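Local coordinates for protein succinate dehydrogenase (Membrane anchor subunit) (Mycolicibacterium smegmatis, PDB 7D6V) that forms the membrane anchor of a mycobacterial succinate dehydrogenase, holds an embedded Rieske-type [2Fe-2S] cluster and binds ubiquinone, to which it probably passes electrons, at residues R111-Y116 against N153-F158; S208-T213 against Q232-N237; I47-R52 against T68-P73. All blocks are in the same frame, centred on the assembly; numbering follows the deposited sequence.

In the fold
Contact 1 lies at the iron-sulfur cluster: Cys114 and His155 bind its two irons, Ile154 touches the bound ubiquinone-1, and Arg111 and Leu112 line the lipid site. Contact 2, its centre about 14 Å from that of contact 1, is a helix pair; the two meet where Ser208 OG packs 3.6 Å from His155 CD2, and the Asn237 side chain lies about 6 Å from the cluster. Contact 3 stands apart, its centre about 20 Å from that of contact 1 and about 28 Å from that of contact 2, across the chain's centre from the latter. It packs the C-terminal part of helix 33-55 against loop 68-73, with the Ala49 side chain about 7 Å from the lipid.

Contact 1 of 3, residues R111-Y116 against N153-F158; sequences RLTCYY and NIHRYF. With FES (Fe2/s2 (inorganic) cluster), chain J; PEV ((1S)-2-{[(2-aminoethoxy)(hydroxy)phosphoryl]oxy}-1-[(palmitoyloxy)methyl]ethyl stearate), chain I.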
loop_
_atom_site.group_PDB
_atom_site.type_symbol
_atom_site.label_atom_id
_atom_site.label_comp_id
_atom_site.label_asym_id
_atom_site.label_seq_id
_atom_site.Cartn_x
_atom_site.Cartn_y
_atom_site.Cartn_z
ATOM N N ARG C 111 21.972 -18.643 -24.867
ATOM C CA ARG C 111 21.493 -19.111 -23.574
ATOM C C ARG C 111 22.357 -18.629 -22.418
ATOM O O ARG C 111 21.875 -18.577 -21.285
ATOM C CB ARG C 111 21.389 -20.634 -23.570
ATOM C CG ARG C 111 20.149 -21.127 -24.280
ATOM C CD ARG C 111 19.903 -22.591 -24.033
ATOM N NE ARG C 111 18.775 -23.091 -24.809
ATOM C CZ ARG C 111 17.583 -23.372 -24.296
ATOM N NH1 ARG C 111 17.359 -23.198 -23.005
ATOM N NH2 ARG C 111 16.616 -23.826 -25.076
ATOM N N LEU C 112 23.611 -18.258 -22.678
ATOM C CA LEU C 112 24.459 -17.713 -21.627
ATOM C C LEU C 112 24.089 -16.277 -21.292
ATOM O O LEU C 112 24.250 -15.851 -20.143
ATOM C CB LEU C 112 25.923 -17.797 -22.048
ATOM C CG LEU C 112 26.948 -17.986 -20.935
ATOM C CD1 LEU C 112 26.702 -19.288 -20.200
ATOM C CD2 LEU C 112 28.353 -17.944 -21.505
ATOM N N THR C 113 23.609 -15.514 -22.269
ATOM C CA THR C 113 23.186 -14.144 -22.025
ATOM C C THR C 113 21.700 -14.037 -21.717
ATOM O O THR C 113 21.211 -12.929 -21.480
ATOM C CB THR C 113 23.535 -13.255 -23.222
ATOM O OG1 THR C 113 23.014 -13.833 -24.424
ATOM C CG2 THR C 113 25.040 -13.114 -23.353
ATOM N N CYS C 114 20.995 -15.163 -21.696
ATOM C CA CYS C 114 19.570 -15.154 -21.387
ATOM C C CYS C 114 19.360 -14.565 -19.995
ATOM O O CYS C 114 20.127 -14.845 -19.074
ATOM C CB CYS C 114 18.995 -16.569 -21.455
ATOM S SG CYS C 114 17.447 -16.791 -20.548
ATOM N N TYR C 115 18.321 -13.750 -19.842
ATOM C CA TYR C 115 18.035 -13.121 -18.560
ATOM C C TYR C 115 17.694 -14.156 -17.494
ATOM O O TYR C 115 18.167 -14.059 -16.358
ATOM C CB TYR C 115 16.909 -12.097 -18.716
ATOM C CG TYR C 115 17.364 -10.769 -19.286
ATOM C CD1 TYR C 115 17.851 -9.771 -18.459
ATOM C CD2 TYR C 115 17.308 -10.516 -20.647
ATOM C CE1 TYR C 115 18.267 -8.565 -18.962
ATOM C CE2 TYR C 115 17.725 -9.308 -21.162
ATOM C CZ TYR C 115 18.205 -8.337 -20.312
ATOM O OH TYR C 115 18.623 -7.128 -20.807
ATOM N N TYR C 116 16.897 -15.168 -17.838
ATOM C CA TYR C 116 16.598 -16.204 -16.855
ATOM C C TYR C 116 17.851 -16.975 -16.459
ATOM O O TYR C 116 18.093 -17.221 -15.272
ATOM C CB TYR C 116 15.539 -17.175 -17.369
ATOM C CG TYR C 116 15.507 -18.408 -16.500
ATOM C CD1 TYR C 116 15.081 -18.332 -15.182
ATOM C CD2 TYR C 116 15.955 -19.630 -16.974
ATOM C CE1 TYR C 116 15.084 -19.438 -14.370
ATOM C CE2 TYR C 116 15.956 -20.745 -16.168
ATOM C CZ TYR C 116 15.516 -20.643 -14.868
ATOM O OH TYR C 116 15.510 -21.752 -14.058
ATOM N N ASN C 153 24.777 -7.219 -22.184
ATOM C CA ASN C 153 23.817 -6.294 -22.768
ATOM C C ASN C 153 23.662 -6.457 -24.273
ATOM O O ASN C 153 22.849 -5.746 -24.871
ATOM C CB ASN C 153 24.222 -4.855 -22.445
ATOM C CG ASN C 153 24.111 -4.537 -20.972
ATOM O OD1 ASN C 153 23.012 -4.428 -20.432
ATOM N ND2 ASN C 153 25.248 -4.383 -20.314
ATOM N N ILE C 154 24.406 -7.362 -24.897
ATOM C CA ILE C 154 24.279 -7.617 -26.325
ATOM C C ILE C 154 23.394 -8.834 -26.593
ATOM O O ILE C 154 23.493 -9.449 -27.651
ATOM C CB ILE C 154 25.650 -7.773 -26.997
ATOM C CG1 ILE C 154 26.407 -8.954 -26.396
ATOM C CG2 ILE C 154 26.456 -6.502 -26.861
ATOM C CD1 ILE C 154 27.771 -9.168 -26.993
ATOM N N HIS C 155 22.535 -9.190 -25.639
ATOM C CA HIS C 155 21.724 -10.394 -25.763
ATOM C C HIS C 155 20.783 -10.344 -26.961
ATOM O O HIS C 155 20.454 -11.391 -27.528
ATOM C CB HIS C 155 20.935 -10.612 -24.475
ATOM C CG HIS C 155 20.101 -11.850 -24.483
ATOM N ND1 HIS C 155 20.618 -13.092 -24.778
ATOM C CD2 HIS C 155 18.784 -12.038 -24.245
ATOM C CE1 HIS C 155 19.656 -13.993 -24.715
ATOM N NE2 HIS C 155 18.534 -13.378 -24.392
ATOM N N ARG C 156 20.336 -9.152 -27.360
ATOM C CA ARG C 156 19.393 -9.050 -28.472
ATOM C C ARG C 156 20.003 -9.526 -29.786
ATOM O O ARG C 156 19.288 -10.030 -30.660
ATOM C CB ARG C 156 18.894 -7.612 -28.600
ATOM C CG ARG C 156 19.991 -6.579 -28.751
ATOM C CD ARG C 156 19.428 -5.172 -28.739
ATOM N NE ARG C 156 18.976 -4.787 -27.407
ATOM C CZ ARG C 156 18.614 -3.557 -27.066
ATOM N NH1 ARG C 156 18.653 -2.583 -27.960
ATOM N NH2 ARG C 156 18.216 -3.300 -25.831
ATOM N N TYR C 157 21.320 -9.401 -29.943
ATOM C CA TYR C 157 21.948 -9.861 -31.175
ATOM C C TYR C 157 22.013 -11.381 -31.219
ATOM O O TYR C 157 21.798 -11.993 -32.275
ATOM C CB TYR C 157 23.333 -9.239 -31.309
ATOM C CG TYR C 157 23.250 -7.763 -31.587
ATOM C CD1 TYR C 157 23.361 -7.271 -32.876
ATOM C CD2 TYR C 157 23.028 -6.863 -30.560
ATOM C CE1 TYR C 157 23.268 -5.924 -33.129
ATOM C CE2 TYR C 157 22.933 -5.519 -30.804
ATOM C CZ TYR C 157 23.053 -5.055 -32.086
ATOM O OH TYR C 157 22.962 -3.709 -32.325
ATOM N N PHE C 158 22.276 -12.010 -30.077
ATOM C CA PHE C 158 22.158 -13.458 -30.006
ATOM C C PHE C 158 20.710 -13.896 -30.163
ATOM O O PHE C 158 20.452 -15.005 -30.632
ATOM C CB PHE C 158 22.751 -13.966 -28.695
ATOM C CG PHE C 158 24.210 -13.672 -28.553
ATOM C CD1 PHE C 158 25.116 -14.162 -29.476
ATOM C CD2 PHE C 158 24.677 -12.891 -27.513
ATOM C CE1 PHE C 158 26.456 -13.884 -29.361
ATOM C CE2 PHE C 158 26.018 -12.614 -27.392
ATOM C CZ PHE C 158 26.909 -13.112 -28.316
HETATM FE FE1 FES J . 15.919 -15.505 -22.018
HETATM FE FE2 FES J . 16.079 -13.979 -24.227
HETATM S S1 FES J . 15.862 -13.313 -22.142
HETATM S S2 FES J . 16.059 -16.171 -24.109
HETATM C C48 PEV I . 21.679 -24.426 -21.546
HETATM C C47 PEV I . 23.157 -24.197 -21.840
HETATM C C46 PEV I . 23.657 -22.940 -21.140
HETATM C C45 PEV I . 23.943 -23.223 -19.671
HETATM C C44 PEV I . 25.106 -22.389 -19.153
HETATM C C43 PEV I . 25.141 -22.353 -17.631
HETATM C C42 PEV I . 26.573 -22.401 -17.121
HETATM C C41 PEV I . 27.036 -21.026 -16.665
HETATM C C40 PEV I . 28.189 -21.123 -15.681
HETATM C C39 PEV I . 29.267 -20.107 -16.014
HETATM C C38 PEV I . 28.858 -18.730 -15.514
HETATM C C37 PEV I . 29.303 -18.517 -14.075
HETATM C C36 PEV I . 30.042 -17.200 -13.920
HETATM C C35 PEV I . 29.117 -16.112 -13.394
HETATM C C34 PEV I . 29.907 -15.065 -12.626
HETATM C C33 PEV I . 31.111 -14.596 -13.426
HETATM C C32 PEV I . 32.204 -14.088 -12.501
HETATM C C31 PEV I . 32.093 -12.586 -12.306
HETATM O O31 PEV I . 31.151 -12.130 -11.756
HETATM O O2 PEV I . 33.107 -11.751 -12.770
HETATM C C2 PEV I . 33.813 -11.136 -11.737
HETATM C C1 PEV I . 33.278 -9.722 -11.565
HETATM O O3P PEV I . 32.265 -9.752 -10.601
HETATM P P PEV I . 32.463 -8.879 -9.219
HETATM O O1P PEV I . 33.323 -9.641 -8.244
HETATM O O2P PEV I . 31.114 -8.606 -8.604
HETATM O O4P PEV I . 33.213 -7.463 -9.593
HETATM C C4 PEV I . 34.584 -7.347 -9.348
HETATM C C5 PEV I . 35.202 -6.526 -10.478
HETATM N N6 PEV I . 36.624 -6.794 -10.576
HETATM C C3 PEV I . 35.296 -11.109 -12.091
HETATM O O3 PEV I . 35.647 -12.394 -12.518
HETATM C C11 PEV I . 35.947 -12.489 -13.881
HETATM O O11 PEV I . 36.852 -11.877 -14.334
HETATM C C12 PEV I . 35.097 -13.370 -14.790
HETATM C C13 PEV I . 35.952 -14.265 -15.683
HETATM C C14 PEV I . 35.171 -15.466 -16.206
HETATM C C15 PEV I . 33.818 -15.070 -16.790
HETATM C C16 PEV I . 33.699 -15.486 -18.252
HETATM C C17 PEV I . 32.321 -16.024 -18.634
HETATM C C18 PEV I . 31.306 -15.982 -17.491
HETATM C C19 PEV I . 30.030 -15.220 -17.848
HETATM C C20 PEV I . 30.109 -14.507 -19.197
HETATM C C21 PEV I . 28.724 -14.191 -19.755
HETATM C C22 PEV I . 28.745 -13.958 -21.263
HETATM C C23 PEV I . 28.868 -12.487 -21.650
HETATM C C24 PEV I . 29.752 -12.323 -22.881
HETATM C C25 PEV I . 28.996 -12.609 -24.174
HETATM C C26 PEV I . 29.639 -13.740 -24.971
#
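Thr113 and His155 bring their backbones to a CA-CA distance of 5.5 Å, where a break between helices 104-112 and 115-124 faces the first turn of helix 155-175. His155 has its CG anti to the backbone N (chi1 -178°), and ND1 donates to Thr113 OG1 at 2.5 Å, the oxygen tilted 21° out of the imidazole plane. That hydroxyl also bonds to Ala109 O. On one face of the ring lie Thr113 O, offset toward the rim, and Cys114 CA, a CH-pi contact 3.9 Å from the ring centroid. His155 NE2 binds the iron FE2 at 2.5 Å, and Cys114 SG binds the iron FE1 at 2.5 Å. Cys206 completes the protein ligands of FE2 and His240 those of FE1: the two-cysteine, two-histidine set of a Rieske-type cluster, but with one of each on either iron, unlike the classical centre, where both histidines bind the same iron. Tyr115 presents the CD2 edge of its ring to the bridging sulfide S1 at 3.5 Å, and its hydroxyl bonds to Glu229 of the iron-sulfur subunit. Phe158 crosses Thr113 at about a right angle, CD2 lying 3.6 Å from OG1. Leu112 CD1 and Arg111 CD touch an acyl chain of the bound phospholipid.

Contact 2 of 3, residues S208-T213 against Q232-N237; sequences SCRHVT and QVSKLN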
loop_
_atom_site.group_PDB
_atom_site.type_symbol
_atom_site.label_atom_id
_atom_site.label_comp_id
_atom_site.label_asym_id
_atom_site.label_seq_id
_atom_site.Cartn_x
_atom_site.Cartn_y
_atom_site.Cartn_z
ATOM N N SER C 208 14.240 -9.860 -24.623
ATOM C CA SER C 208 14.617 -8.928 -25.679
ATOM C C SER C 208 13.565 -8.870 -26.774
ATOM O O SER C 208 13.359 -7.813 -27.376
ATOM C CB SER C 208 15.973 -9.313 -26.265
ATOM O OG SER C 208 17.009 -9.112 -25.325
ATOM N N CYS C 209 12.900 -9.992 -27.055
ATOM C CA CYS C 209 11.790 -9.979 -28.001
ATOM C C CYS C 209 10.653 -9.099 -27.497
ATOM O O CYS C 209 10.045 -8.352 -28.272
ATOM C CB CYS C 209 11.297 -11.403 -28.248
ATOM S SG CYS C 209 9.917 -11.525 -29.404
ATOM N N ARG C 210 10.358 -9.175 -26.199
ATOM C CA ARG C 210 9.319 -8.336 -25.615
ATOM C C ARG C 210 9.649 -6.859 -25.777
ATOM O O ARG C 210 8.771 -6.047 -26.087
ATOM C CB ARG C 210 9.149 -8.687 -24.139
ATOM C CG ARG C 210 7.886 -8.161 -23.501
ATOM C CD ARG C 210 7.909 -8.413 -22.011
ATOM N NE ARG C 210 6.728 -7.886 -21.341
ATOM C CZ ARG C 210 6.670 -7.618 -20.044
ATOM N NH1 ARG C 210 7.728 -7.823 -19.277
ATOM N NH2 ARG C 210 5.556 -7.142 -19.513
ATOM N N HIS C 211 10.911 -6.497 -25.566
ATOM C CA HIS C 211 11.336 -5.113 -25.731
ATOM C C HIS C 211 11.271 -4.679 -27.191
ATOM O O HIS C 211 10.789 -3.584 -27.497
ATOM C CB HIS C 211 12.749 -4.953 -25.177
ATOM C CG HIS C 211 13.342 -3.602 -25.407
ATOM N ND1 HIS C 211 14.302 -3.371 -26.367
ATOM C CD2 HIS C 211 13.128 -2.415 -24.795
ATOM C CE1 HIS C 211 14.645 -2.099 -26.343
ATOM N NE2 HIS C 211 13.948 -1.496 -25.399
ATOM N N VAL C 212 11.746 -5.527 -28.103
ATOM C CA VAL C 212 11.847 -5.139 -29.506
ATOM C C VAL C 212 10.467 -5.020 -30.141
ATOM O O VAL C 212 10.219 -4.110 -30.942
ATOM C CB VAL C 212 12.746 -6.134 -30.263
ATOM C CG1 VAL C 212 12.549 -6.013 -31.757
ATOM C CG2 VAL C 212 14.198 -5.896 -29.909
ATOM N N THR C 213 9.544 -5.919 -29.794
ATOM C CA THR C 213 8.236 -5.914 -30.440
ATOM C C THR C 213 7.439 -4.670 -30.068
ATOM O O THR C 213 7.098 -3.857 -30.933
ATOM C CB THR C 213 7.463 -7.182 -30.075
ATOM O OG1 THR C 213 7.577 -7.431 -28.670
ATOM C CG2 THR C 213 8.010 -8.370 -30.844
ATOM N N GLN C 232 0.644 -10.641 -26.418
ATOM C CA GLN C 232 0.879 -12.079 -26.539
ATOM C C GLN C 232 2.290 -12.470 -26.109
ATOM O O GLN C 232 2.481 -13.496 -25.442
ATOM C CB GLN C 232 0.578 -12.540 -27.963
ATOM C CG GLN C 232 -0.889 -12.852 -28.204
ATOM C CD GLN C 232 -1.803 -11.680 -27.953
ATOM O OE1 GLN C 232 -2.657 -11.730 -27.070
ATOM N NE2 GLN C 232 -1.615 -10.609 -28.703
ATOM N N VAL C 233 3.290 -11.665 -26.469
ATOM C CA VAL C 233 4.659 -11.981 -26.080
ATOM C C VAL C 233 4.826 -11.895 -24.568
ATOM O O VAL C 233 5.579 -12.674 -23.983
ATOM C CB VAL C 233 5.646 -11.067 -26.829
ATOM C CG1 VAL C 233 7.022 -11.127 -26.203
ATOM C CG2 VAL C 233 5.723 -11.473 -28.288
ATOM N N SER C 234 4.131 -10.969 -23.908
ATOM C CA SER C 234 4.191 -10.889 -22.452
ATOM C C SER C 234 3.530 -12.096 -21.804
ATOM O O SER C 234 4.031 -12.628 -20.802
ATOM C CB SER C 234 3.533 -9.597 -21.976
ATOM O OG SER C 234 4.162 -8.466 -22.543
ATOM N N LYS C 235 2.397 -12.539 -22.358
ATOM C CA LYS C 235 1.775 -13.759 -21.856
ATOM C C LYS C 235 2.727 -14.943 -21.969
ATOM O O LYS C 235 2.812 -15.769 -21.054
ATOM C CB LYS C 235 0.473 -14.043 -22.602
ATOM C CG LYS C 235 -0.758 -13.474 -21.929
ATOM C CD LYS C 235 -1.669 -12.772 -22.916
ATOM C CE LYS C 235 -2.055 -13.683 -24.064
ATOM N NZ LYS C 235 -2.892 -12.971 -25.067
ATOM N N LEU C 236 3.451 -15.043 -23.085
ATOM C CA LEU C 236 4.451 -16.102 -23.215
ATOM C C LEU C 236 5.607 -15.906 -22.240
ATOM O O LEU C 236 6.120 -16.876 -21.671
ATOM C CB LEU C 236 4.973 -16.165 -24.646
ATOM C CG LEU C 236 4.101 -16.884 -25.670
ATOM C CD1 LEU C 236 4.876 -17.084 -26.954
ATOM C CD2 LEU C 236 3.626 -18.212 -25.118
ATOM N N ASN C 237 6.034 -14.660 -22.045
ATOM C CA ASN C 237 7.200 -14.345 -21.235
ATOM C C ASN C 237 6.968 -14.609 -19.756
ATOM O O ASN C 237 7.935 -14.818 -19.018
ATOM C CB ASN C 237 7.589 -12.884 -21.468
ATOM C CG ASN C 237 8.829 -12.477 -20.710
ATOM O OD1 ASN C 237 8.746 -11.804 -19.686
ATOM N ND2 ASN C 237 9.988 -12.871 -21.215
#
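Arg210 and Val233 stand opposite each other in a helical hairpin: helices 207-215 and 224-237, joined by a short loop, run antiparallel at 167° with their segment axes 9.5 Å apart. Apolar packing fills the middle of the interface. The CG1 branch of Val233 presses against the backbone and root of Arg210, 3.7 Å from CA and 3.8 Å from CB, while Cys209 SG reaches the same methyl group more loosely. The polar link comes from farther out on the arginine. With CG anti to the backbone N (chi1 -165°) and the chain extended to NE, the side chain spans the gap and NE donates to Ser234 OG at 2.9 Å, with an N-H...O angle of 145° and the oxygen tilted from the guanidinium plane. Ser234 OG in turn donates to Trp230 O one turn back, and Arg210 NH2 bonds to Asn222 of the iron-sulfur subunit, so the arginine also ties the hairpin to that subunit. Asn237 ND2 is held by Ser205 O. Within helix 207-215, Cys209 O accepts two bonds from opposite faces of its plane, from Thr213 OG1 at 2.7 Å and Thr213 N at 2.9 Å.

Contact 3 of 3, residues I47-R52 against T68-P73; sequences IYATIR and TPFYSP
The hydroxyl of Tyr71 is held by two backbone groups at a helix end: it donates to Arg52 O, at a modelled 2.5 Å that is very short and uncertain in its exact length, and accepts from Gly56 N. These two backbone groups lie four residues apart, the spacing that an alpha-helical bond would join, and the phenol oxygen bridges them where helix 33-55 finishes. Arg52 O lies near the plane of the Tyr71 ring, at its edge. From the same residue the Arg52 side chain folds back on itself, bent about CB-CG (chi2 -59°) and again about CG-CD (chi3 -74°), turning CD and then NE back. NE forms a salt bridge with Asp255, while NH1 and NH2 bond to Ser57 O and Ala58 O. Thr68 OG1 adds a looser approach at the guanidinium edge, 4.1 Å from NH2. Earlier on the arginine, CG lies 3.6 Å above the plane of the Tyr48 ring, offset toward its rim. The apolar half of the contact is carried by Phe70, whose CZ meets Ala49 CB at 4.0 Å and whose CE1 comes to the edge of the Tyr48 ring. A 3-10 turn at 69-70 presents Phe70 and Tyr71 to the helix. Thr68 follows the strand hairpin 60-61/66-67 and pairs by backbone bonds with Tyr59, whose ring stacks on Tyr71; helix 240-264 lies alongside, its Asp255 touched by Tyr48, Thr68 and Phe70.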
loop_
_atom_site.group_PDB
_atom_site.type_symbol
_atom_site.label_atom_id
_atom_site.label_comp_id
_atom_site.label_asym_id
_atom_site.label_seq_id
_atom_site.Cartn_x
_atom_site.Cartn_y
_atom_site.Cartn_z
ATOM N N ILE C 47 27.233 -31.561 -20.125
ATOM C CA ILE C 47 28.005 -32.775 -20.381
ATOM C C ILE C 47 27.451 -33.511 -21.593
ATOM O O ILE C 47 28.194 -33.867 -22.522
ATOM C CB ILE C 47 28.016 -33.673 -19.132
ATOM C CG1 ILE C 47 28.889 -33.057 -18.040
ATOM C CG2 ILE C 47 28.501 -35.066 -19.476
ATOM C CD1 ILE C 47 28.615 -33.606 -16.660
ATOM N N TYR C 48 26.134 -33.742 -21.610
ATOM C CA TYR C 48 25.540 -34.479 -22.719
ATOM C C TYR C 48 25.742 -33.741 -24.035
ATOM O O TYR C 48 26.105 -34.346 -25.049
ATOM C CB TYR C 48 24.052 -34.721 -22.463
ATOM C CG TYR C 48 23.365 -35.481 -23.574
ATOM C CD1 TYR C 48 23.384 -36.866 -23.606
ATOM C CD2 TYR C 48 22.703 -34.815 -24.596
ATOM C CE1 TYR C 48 22.763 -37.563 -24.620
ATOM C CE2 TYR C 48 22.081 -35.505 -25.611
ATOM C CZ TYR C 48 22.114 -36.877 -25.618
ATOM O OH TYR C 48 21.495 -37.565 -26.631
ATOM N N ALA C 49 25.513 -32.426 -24.033
ATOM C CA ALA C 49 25.619 -31.654 -25.262
ATOM C C ALA C 49 27.040 -31.663 -25.797
ATOM O O ALA C 49 27.249 -31.836 -27.000
ATOM C CB ALA C 49 25.141 -30.223 -25.023
ATOM N N THR C 50 28.033 -31.492 -24.921
ATOM C CA THR C 50 29.418 -31.501 -25.373
ATOM C C THR C 50 29.794 -32.853 -25.963
ATOM O O THR C 50 30.352 -32.930 -27.068
ATOM C CB THR C 50 30.345 -31.149 -24.212
ATOM O OG1 THR C 50 29.772 -30.075 -23.458
ATOM C CG2 THR C 50 31.707 -30.730 -24.730
ATOM N N ILE C 51 29.481 -33.937 -25.246
ATOM C CA ILE C 51 29.851 -35.263 -25.730
ATOM C C ILE C 51 29.187 -35.544 -27.073
ATOM O O ILE C 51 29.837 -35.996 -28.025
ATOM C CB ILE C 51 29.493 -36.338 -24.688
ATOM C CG1 ILE C 51 30.307 -36.137 -23.411
ATOM C CG2 ILE C 51 29.734 -37.723 -25.253
ATOM C CD1 ILE C 51 29.948 -37.105 -22.305
ATOM N N ARG C 52 27.888 -35.258 -27.183
ATOM C CA ARG C 52 27.176 -35.586 -28.410
ATOM C C ARG C 52 27.591 -34.688 -29.566
ATOM O O ARG C 52 27.641 -35.145 -30.712
ATOM C CB ARG C 52 25.671 -35.505 -28.181
ATOM C CG ARG C 52 25.060 -36.828 -27.777
ATOM C CD ARG C 52 25.311 -37.879 -28.838
ATOM N NE ARG C 52 24.480 -37.663 -30.014
ATOM C CZ ARG C 52 24.674 -38.253 -31.187
ATOM N NH1 ARG C 52 25.678 -39.101 -31.346
ATOM N NH2 ARG C 52 23.865 -37.992 -32.200
ATOM N N THR C 68 19.856 -34.402 -36.277
ATOM C CA THR C 68 19.858 -33.871 -34.925
ATOM C C THR C 68 20.048 -32.357 -34.951
ATOM O O THR C 68 20.843 -31.845 -35.747
ATOM C CB THR C 68 20.972 -34.521 -34.106
ATOM O OG1 THR C 68 20.790 -35.941 -34.085
ATOM C CG2 THR C 68 20.949 -34.011 -32.699
ATOM N N PRO C 69 19.334 -31.609 -34.106
ATOM C CA PRO C 69 19.599 -30.165 -34.002
ATOM C C PRO C 69 21.004 -29.831 -33.535
ATOM O O PRO C 69 21.492 -28.735 -33.835
ATOM C CB PRO C 69 18.548 -29.688 -32.993
ATOM C CG PRO C 69 17.483 -30.712 -33.038
ATOM C CD PRO C 69 18.149 -32.011 -33.334
ATOM N N PHE C 70 21.668 -30.727 -32.805
ATOM C CA PHE C 70 23.042 -30.490 -32.382
ATOM C C PHE C 70 24.036 -30.604 -33.529
ATOM O O PHE C 70 25.208 -30.260 -33.346
ATOM C CB PHE C 70 23.421 -31.454 -31.256
ATOM C CG PHE C 70 22.892 -31.051 -29.909
ATOM C CD1 PHE C 70 22.334 -31.983 -29.059
ATOM C CD2 PHE C 70 22.959 -29.736 -29.491
ATOM C CE1 PHE C 70 21.848 -31.618 -27.826
ATOM C CE2 PHE C 70 22.474 -29.365 -28.254
ATOM C CZ PHE C 70 21.917 -30.309 -27.422
ATOM N N TYR C 71 23.602 -31.084 -34.695
ATOM C CA TYR C 71 24.430 -31.138 -35.893
ATOM C C TYR C 71 23.777 -30.403 -37.056
ATOM O O TYR C 71 24.112 -30.672 -38.211
ATOM C CB TYR C 71 24.700 -32.588 -36.306
ATOM C CG TYR C 71 25.674 -33.343 -35.439
ATOM C CD1 TYR C 71 25.337 -33.714 -34.148
ATOM C CD2 TYR C 71 26.924 -33.705 -35.919
ATOM C CE1 TYR C 71 26.219 -34.408 -33.357
ATOM C CE2 TYR C 71 27.812 -34.402 -35.134
ATOM C CZ TYR C 71 27.455 -34.750 -33.854
ATOM O OH TYR C 71 28.335 -35.447 -33.065
ATOM N N SER C 72 22.848 -29.473 -36.775
ATOM C CA SER C 72 21.882 -29.081 -37.801
ATOM C C SER C 72 22.540 -28.391 -38.992
ATOM O O SER C 72 22.479 -28.937 -40.107
ATOM C CB SER C 72 20.757 -28.253 -37.172
ATOM O OG SER C 72 20.004 -29.029 -36.261
ATOM N N PRO C 73 23.183 -27.218 -38.851
ATOM C CA PRO C 73 23.910 -26.689 -40.010
ATOM C C PRO C 73 25.168 -27.508 -40.233
ATOM O O PRO C 73 26.126 -27.419 -39.459
ATOM C CB PRO C 73 24.217 -25.237 -39.616
ATOM C CG PRO C 73 23.396 -24.977 -38.390
ATOM C CD PRO C 73 23.299 -26.301 -37.709
#